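PDB 4AKM: lysosome-associated membrane glycoprotein 3 from Homo sapiens, which acts as a lysosomal membrane glycoprotein that takes part in the unfolded protein response and in fusion of lysosomes with autophagosomes. Local coordinates for residues Q48-C53 with N59-F64; N70-K75 with Y81-G86. All coordinates share one frame; numbering follows the deposited sequence.

Contact 1: Q48-C53 with N59-F64; sequences QASGNC and NLLLNF. With NAG (2-acetamido-2-deoxy-beta-D-glucopyranose), chain D.
N59 and N52 meet near one end of this hairpin. CB of N59 lies 3.5 Å from O6 of the N-linked NAG. CG, set between the backbone N and the carbonyl carbon (chi1 73°), lies 3.7 Å from N52 N, with C5 of the sugar a little farther off. OD1 accepts a weak, bent bond from N52 N at 3.1 Å, while ND2 gives a weak hydrogen bond to OD1 of N70, the glycan-bearing residue, and lies 3.8 Å from NAG C1 and near G51 CA. Residues 48-52 and 59-64 form antiparallel neighbours in the five-stranded sheet of the LAMP luminal domain, a beta-prism fold. S50 and L61 are a hydrogen-bonded pair: S50 N reaches L61 O at 2.9 Å, and L61 N reaches S50 O at 2.8 Å. Q48 and N63 exchange the same two backbone bonds. Between these pairs A49 and L62 turn to the inner face, where A49 CB packs against L62 CD2 at 3.8 Å and more loosely against L60 CD1. Y7 of strand 5-11 covers A49 and L62, V9 covers L60, and I23 of strand 14-27 reaches L62, both strands belonging to the other sheet.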
loop_
_atom_site.group_PDB
_atom_site.type_symbol
_atom_site.label_atom_id
_atom_site.label_comp_id
_atom_site.label_asym_id
_atom_site.label_seq_id
_atom_site.Cartn_x
_atom_site.Cartn_y
_atom_site.Cartn_z
ATOM N N GLN A 48 -4.302 9.557 -7.388
ATOM C CA GLN A 48 -4.481 10.576 -6.368
ATOM C C GLN A 48 -4.282 9.986 -4.980
ATOM O O GLN A 48 -4.950 9.027 -4.598
ATOM C CB GLN A 48 -5.879 11.180 -6.470
ATOM C CG GLN A 48 -6.504 11.066 -7.855
ATOM C CD GLN A 48 -6.588 12.399 -8.573
ATOM O OE1 GLN A 48 -5.762 13.290 -8.357
ATOM N NE2 GLN A 48 -7.595 12.546 -9.430
ATOM N N ALA A 49 -3.367 10.570 -4.220
ATOM C CA ALA A 49 -3.154 10.148 -2.851
ATOM C C ALA A 49 -3.933 11.038 -1.887
ATOM O O ALA A 49 -3.919 12.266 -1.991
ATOM C CB ALA A 49 -1.673 10.167 -2.520
ATOM N N SER A 50 -4.616 10.403 -0.948
ATOM C CA SER A 50 -5.330 11.119 0.095
ATOM C C SER A 50 -5.304 10.200 1.286
ATOM O O SER A 50 -4.800 9.093 1.203
ATOM C CB SER A 50 -6.777 11.390 -0.310
ATOM O OG SER A 50 -7.535 10.192 -0.324
ATOM N N GLY A 51 -5.831 10.640 2.408
ATOM C CA GLY A 51 -5.854 9.745 3.536
ATOM C C GLY A 51 -6.036 10.463 4.837
ATOM O O GLY A 51 -6.107 11.688 4.888
ATOM N N ASN A 52 -6.087 9.685 5.905
ATOM C CA ASN A 52 -6.479 10.250 7.178
ATOM C C ASN A 52 -5.455 9.949 8.253
ATOM O O ASN A 52 -5.118 8.789 8.495
ATOM C CB ASN A 52 -7.858 9.730 7.574
ATOM C CG ASN A 52 -8.660 10.751 8.340
ATOM O OD1 ASN A 52 -8.615 10.792 9.570
ATOM N ND2 ASN A 52 -9.400 11.589 7.616
ATOM N N CYS A 53 -4.946 11.005 8.875
ATOM C CA CYS A 53 -3.963 10.873 9.938
ATOM C C CYS A 53 -4.644 10.535 11.256
ATOM O O CYS A 53 -5.854 10.723 11.408
ATOM C CB CYS A 53 -3.164 12.167 10.082
ATOM S SG CYS A 53 -2.153 12.599 8.642
ATOM N N ASN A 59 -4.346 6.147 7.458
ATOM C CA ASN A 59 -4.495 5.454 6.182
ATOM C C ASN A 59 -4.014 6.276 4.999
ATOM O O ASN A 59 -4.273 7.484 4.908
ATOM C CB ASN A 59 -5.937 4.982 5.949
ATOM C CG ASN A 59 -6.885 6.122 5.615
ATOM O OD1 ASN A 59 -7.280 6.891 6.491
ATOM N ND2 ASN A 59 -7.272 6.221 4.349
ATOM N N LEU A 60 -3.277 5.596 4.123
ATOM C CA LEU A 60 -2.921 6.100 2.809
ATOM C C LEU A 60 -3.847 5.450 1.794
ATOM O O LEU A 60 -3.852 4.234 1.626
ATOM C CB LEU A 60 -1.472 5.756 2.463
ATOM C CG LEU A 60 -1.121 5.999 0.991
ATOM C CD1 LEU A 60 -1.307 7.461 0.628
ATOM C CD2 LEU A 60 0.290 5.542 0.679
ATOM N N LEU A 61 -4.645 6.270 1.129
ATOM C CA LEU A 61 -5.525 5.786 0.085
ATOM C C LEU A 61 -5.087 6.338 -1.257
ATOM O O LEU A 61 -4.842 7.537 -1.409
ATOM C CB LEU A 61 -6.975 6.157 0.378
ATOM C CG LEU A 61 -8.000 5.705 -0.661
ATOM C CD1 LEU A 61 -8.031 4.188 -0.796
ATOM C CD2 LEU A 61 -9.359 6.243 -0.293
ATOM N N LEU A 62 -4.985 5.438 -2.225
ATOM C CA LEU A 62 -4.538 5.773 -3.563
ATOM C C LEU A 62 -5.662 5.468 -4.522
ATOM O O LEU A 62 -6.102 4.330 -4.625
ATOM C CB LEU A 62 -3.325 4.933 -3.926
ATOM C CG LEU A 62 -2.172 4.983 -2.925
ATOM C CD1 LEU A 62 -1.103 3.991 -3.321
ATOM C CD2 LEU A 62 -1.595 6.384 -2.836
ATOM N N ASN A 63 -6.136 6.483 -5.223
ATOM C CA ASN A 63 -7.224 6.275 -6.160
ATOM C C ASN A 63 -6.782 6.434 -7.591
ATOM O O ASN A 63 -5.929 7.262 -7.899
ATOM C CB ASN A 63 -8.398 7.213 -5.868
ATOM C CG ASN A 63 -9.579 6.483 -5.275
ATOM O OD1 ASN A 63 -9.786 6.497 -4.058
ATOM N ND2 ASN A 63 -10.359 5.819 -6.134
ATOM N N PHE A 64 -7.378 5.639 -8.466
ATOM C CA PHE A 64 -7.050 5.693 -9.874
ATOM C C PHE A 64 -8.282 5.333 -10.657
ATOM O O PHE A 64 -9.273 4.881 -10.094
ATOM C CB PHE A 64 -5.904 4.722 -10.200
ATOM C CG PHE A 64 -6.101 3.347 -9.638
ATOM C CD1 PHE A 64 -6.887 2.417 -10.301
ATOM C CD2 PHE A 64 -5.517 2.989 -8.440
ATOM C CE1 PHE A 64 -7.083 1.158 -9.780
ATOM C CE2 PHE A 64 -5.703 1.734 -7.916
ATOM C CZ PHE A 64 -6.489 0.813 -8.586
HETATM C C1 NAG D . -9.370 3.059 4.079
HETATM C C2 NAG D . -10.846 2.832 3.791
HETATM C C3 NAG D . -11.705 3.620 4.775
HETATM C C4 NAG D . -11.284 3.324 6.210
HETATM C C5 NAG D . -9.771 3.401 6.389
HETATM C C6 NAG D . -9.374 2.834 7.743
HETATM C C7 NAG D . -11.616 2.343 1.541
HETATM C C8 NAG D . -12.227 2.928 0.303
HETATM N N2 NAG D . -11.140 3.216 2.423
HETATM O O3 NAG D . -13.057 3.264 4.597
HETATM O O4 NAG D . -11.887 4.248 7.092
HETATM O O5 NAG D . -9.079 2.666 5.401
HETATM O O6 NAG D . -7.973 2.919 7.868
HETATM O O7 NAG D . -11.573 1.122 1.705
#

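Contact 2: N70-K75 with Y81-G86; sequences NLTFTK and YISEVG. With NAG (2-acetamido-2-deoxy-beta-D-glucopyranose), chain D.
T74 holds OG1 beside its backbone N (chi1 -73°), and S83 swings OG between its own N and carbonyl carbon (chi1 67°); the two hydroxyls therefore meet across the strands in a 2.9 Å hydrogen bond that either could donate. T72 O takes two backbone N-H groups, from S83 N at 2.6 Å and E84 N at 3.0 Å, because the extra residue in 81-86 places both opposite one threonine. Beyond this point the register has moved by one, so that F73 pairs with I82. Here CE2 of F73 touches I82 CG1 at 3.5 Å, and on the same face L71 CD2 packs on V85 CG1 at 3.7 Å. T74 O sits over one face of the Y81 ring, while T74 CG2 lies against the phenol end. The face that carries T74 and Y81, opposite L71 and F73, also bears the sugar: N70 ND2 is bonded covalently to C1 of NAG, and T72 OG1 and O6 of that NAG share a hydrogen bond of 2.6 Å that either could donate. The arrangement is a classic beta bulge in an antiparallel hairpin, whose single opposing residue, T72, is also the threonine of the occupied Asn-X-Thr sequon.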
loop_
_atom_site.group_PDB
_atom_site.type_symbol
_atom_site.label_atom_id
_atom_site.label_comp_id
_atom_site.label_asym_id
_atom_site.label_seq_id
_atom_site.Cartn_x
_atom_site.Cartn_y
_atom_site.Cartn_z
ATOM N N ASN A 70 -5.968 0.787 -0.603
ATOM C CA ASN A 70 -6.032 1.400 0.705
ATOM C C ASN A 70 -5.107 0.691 1.676
ATOM O O ASN A 70 -5.291 -0.490 1.988
ATOM C CB ASN A 70 -7.469 1.380 1.225
ATOM C CG ASN A 70 -7.707 2.400 2.319
ATOM O OD1 ASN A 70 -6.895 3.298 2.540
ATOM N ND2 ASN A 70 -8.831 2.268 3.007
ATOM N N LEU A 71 -4.104 1.428 2.136
ATOM C CA LEU A 71 -3.152 0.939 3.113
ATOM C C LEU A 71 -3.449 1.556 4.470
ATOM O O LEU A 71 -3.303 2.757 4.651
ATOM C CB LEU A 71 -1.724 1.289 2.682
ATOM C CG LEU A 71 -1.271 0.717 1.335
ATOM C CD1 LEU A 71 0.197 1.000 1.081
ATOM C CD2 LEU A 71 -1.549 -0.777 1.263
ATOM N N THR A 72 -3.875 0.729 5.417
ATOM C CA THR A 72 -4.136 1.181 6.776
ATOM C C THR A 72 -2.996 0.830 7.727
ATOM O O THR A 72 -2.566 -0.334 7.797
ATOM C CB THR A 72 -5.441 0.585 7.333
ATOM O OG1 THR A 72 -6.564 1.130 6.628
ATOM C CG2 THR A 72 -5.579 0.897 8.812
ATOM N N PHE A 73 -2.539 1.846 8.462
ATOM C CA PHE A 73 -1.449 1.726 9.428
ATOM C C PHE A 73 -1.930 1.827 10.878
ATOM O O PHE A 73 -2.801 2.639 11.202
ATOM C CB PHE A 73 -0.417 2.830 9.202
ATOM C CG PHE A 73 0.126 2.889 7.806
ATOM C CD1 PHE A 73 -0.570 3.555 6.805
ATOM C CD2 PHE A 73 1.345 2.306 7.499
ATOM C CE1 PHE A 73 -0.072 3.619 5.527
ATOM C CE2 PHE A 73 1.847 2.371 6.226
ATOM C CZ PHE A 73 1.138 3.026 5.235
ATOM N N THR A 74 -1.330 1.012 11.741
ATOM C CA THR A 74 -1.568 1.048 13.181
ATOM C C THR A 74 -0.215 1.119 13.893
ATOM O O THR A 74 0.723 0.416 13.515
ATOM C CB THR A 74 -2.343 -0.217 13.655
ATOM O OG1 THR A 74 -3.707 -0.141 13.226
ATOM C CG2 THR A 74 -2.319 -0.357 15.169
ATOM N N LYS A 75 -0.098 1.984 14.899
ATOM C CA LYS A 75 1.093 1.968 15.752
ATOM C C LYS A 75 0.787 1.319 17.102
ATOM O O LYS A 75 -0.160 1.704 17.792
ATOM C CB LYS A 75 1.705 3.366 15.923
ATOM C CG LYS A 75 0.845 4.383 16.658
ATOM C CD LYS A 75 1.623 5.679 16.903
ATOM C CE LYS A 75 2.878 5.436 17.737
ATOM N NZ LYS A 75 3.670 6.685 17.949
ATOM N N TYR A 81 3.013 -0.463 11.830
ATOM C CA TYR A 81 2.947 -1.456 10.764
ATOM C C TYR A 81 1.719 -1.202 9.911
ATOM O O TYR A 81 0.830 -0.447 10.307
ATOM C CB TYR A 81 2.895 -2.872 11.355
ATOM C CG TYR A 81 1.843 -3.049 12.428
ATOM C CD1 TYR A 81 2.126 -2.772 13.762
ATOM C CD2 TYR A 81 0.565 -3.482 12.109
ATOM C CE1 TYR A 81 1.162 -2.922 14.744
ATOM C CE2 TYR A 81 -0.405 -3.637 13.082
ATOM C CZ TYR A 81 -0.104 -3.357 14.398
ATOM O OH TYR A 81 -1.075 -3.515 15.363
ATOM N N ILE A 82 1.673 -1.814 8.733
ATOM C CA ILE A 82 0.445 -1.815 7.951
ATOM C C ILE A 82 -0.484 -2.842 8.575
ATOM O O ILE A 82 -0.144 -4.019 8.654
ATOM C CB ILE A 82 0.691 -2.181 6.475
ATOM C CG1 ILE A 82 1.378 -1.032 5.738
ATOM C CG2 ILE A 82 -0.621 -2.526 5.786
ATOM C CD1 ILE A 82 2.002 -1.439 4.419
ATOM N N SER A 83 -1.648 -2.395 9.033
ATOM C CA SER A 83 -2.588 -3.281 9.706
ATOM C C SER A 83 -3.741 -3.723 8.806
ATOM O O SER A 83 -4.456 -4.672 9.131
ATOM C CB SER A 83 -3.138 -2.627 10.974
ATOM O OG SER A 83 -3.942 -1.507 10.657
ATOM N N GLU A 84 -3.934 -3.043 7.679
ATOM C CA GLU A 84 -5.000 -3.472 6.769
ATOM C C GLU A 84 -4.713 -3.140 5.308
ATOM O O GLU A 84 -4.133 -2.101 5.006
ATOM C CB GLU A 84 -6.350 -2.878 7.198
ATOM C CG GLU A 84 -7.514 -3.229 6.277
ATOM C CD GLU A 84 -8.866 -2.974 6.916
ATOM O OE1 GLU A 84 -9.126 -3.560 7.988
ATOM O OE2 GLU A 84 -9.667 -2.197 6.347
ATOM N N VAL A 85 -5.097 -4.028 4.392
ATOM C CA VAL A 85 -4.974 -3.680 2.973
ATOM C C VAL A 85 -6.235 -3.982 2.184
ATOM O O VAL A 85 -6.723 -5.101 2.184
ATOM C CB VAL A 85 -3.793 -4.373 2.272
ATOM C CG1 VAL A 85 -3.616 -3.790 0.875
ATOM C CG2 VAL A 85 -2.515 -4.216 3.078
ATOM N N GLY A 86 -6.752 -2.971 1.502
ATOM C CA GLY A 86 -7.928 -3.159 0.691
ATOM C C GLY A 86 -7.645 -2.739 -0.728
ATOM O O GLY A 86 -6.831 -1.863 -0.966
HETATM C C1 NAG D . -9.370 3.059 4.079
HETATM C C2 NAG D . -10.846 2.832 3.791
HETATM C C3 NAG D . -11.705 3.620 4.775
HETATM C C4 NAG D . -11.284 3.324 6.210
HETATM C C5 NAG D . -9.771 3.401 6.389
HETATM C C6 NAG D . -9.374 2.834 7.743
HETATM C C7 NAG D . -11.616 2.343 1.541
HETATM C C8 NAG D . -12.227 2.928 0.303
HETATM N N2 NAG D . -11.140 3.216 2.423
HETATM O O3 NAG D . -13.057 3.264 4.597
HETATM O O4 NAG D . -11.887 4.248 7.092
HETATM O O5 NAG D . -9.079 2.666 5.401
HETATM O O6 NAG D . -7.973 2.919 7.868
HETATM O O7 NAG D . -11.573 1.122 1.705
#

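Contacts 1 and 2 follow one another along the chain as two successive hairpins, with centres 12 Å apart. Together they supply the first four strands, 48-52, 57-64, 67-75 and 80-90, of a five-stranded antiparallel sheet whose order follows the sequence; strand 97-110 completes it. The seam between them is the pairing of strands 57-64 and 67-75, where L60 O lies 2.9 Å from L71 N, probably as a hydrogen bond, and L61 CD1 packs on N70 CB. Both contacts reach the same N-linked NAG. Joined edge to edge in one membrane-proximal beta-prism domain, the two hairpins thus present the glycan on the face turned away from the other sheet.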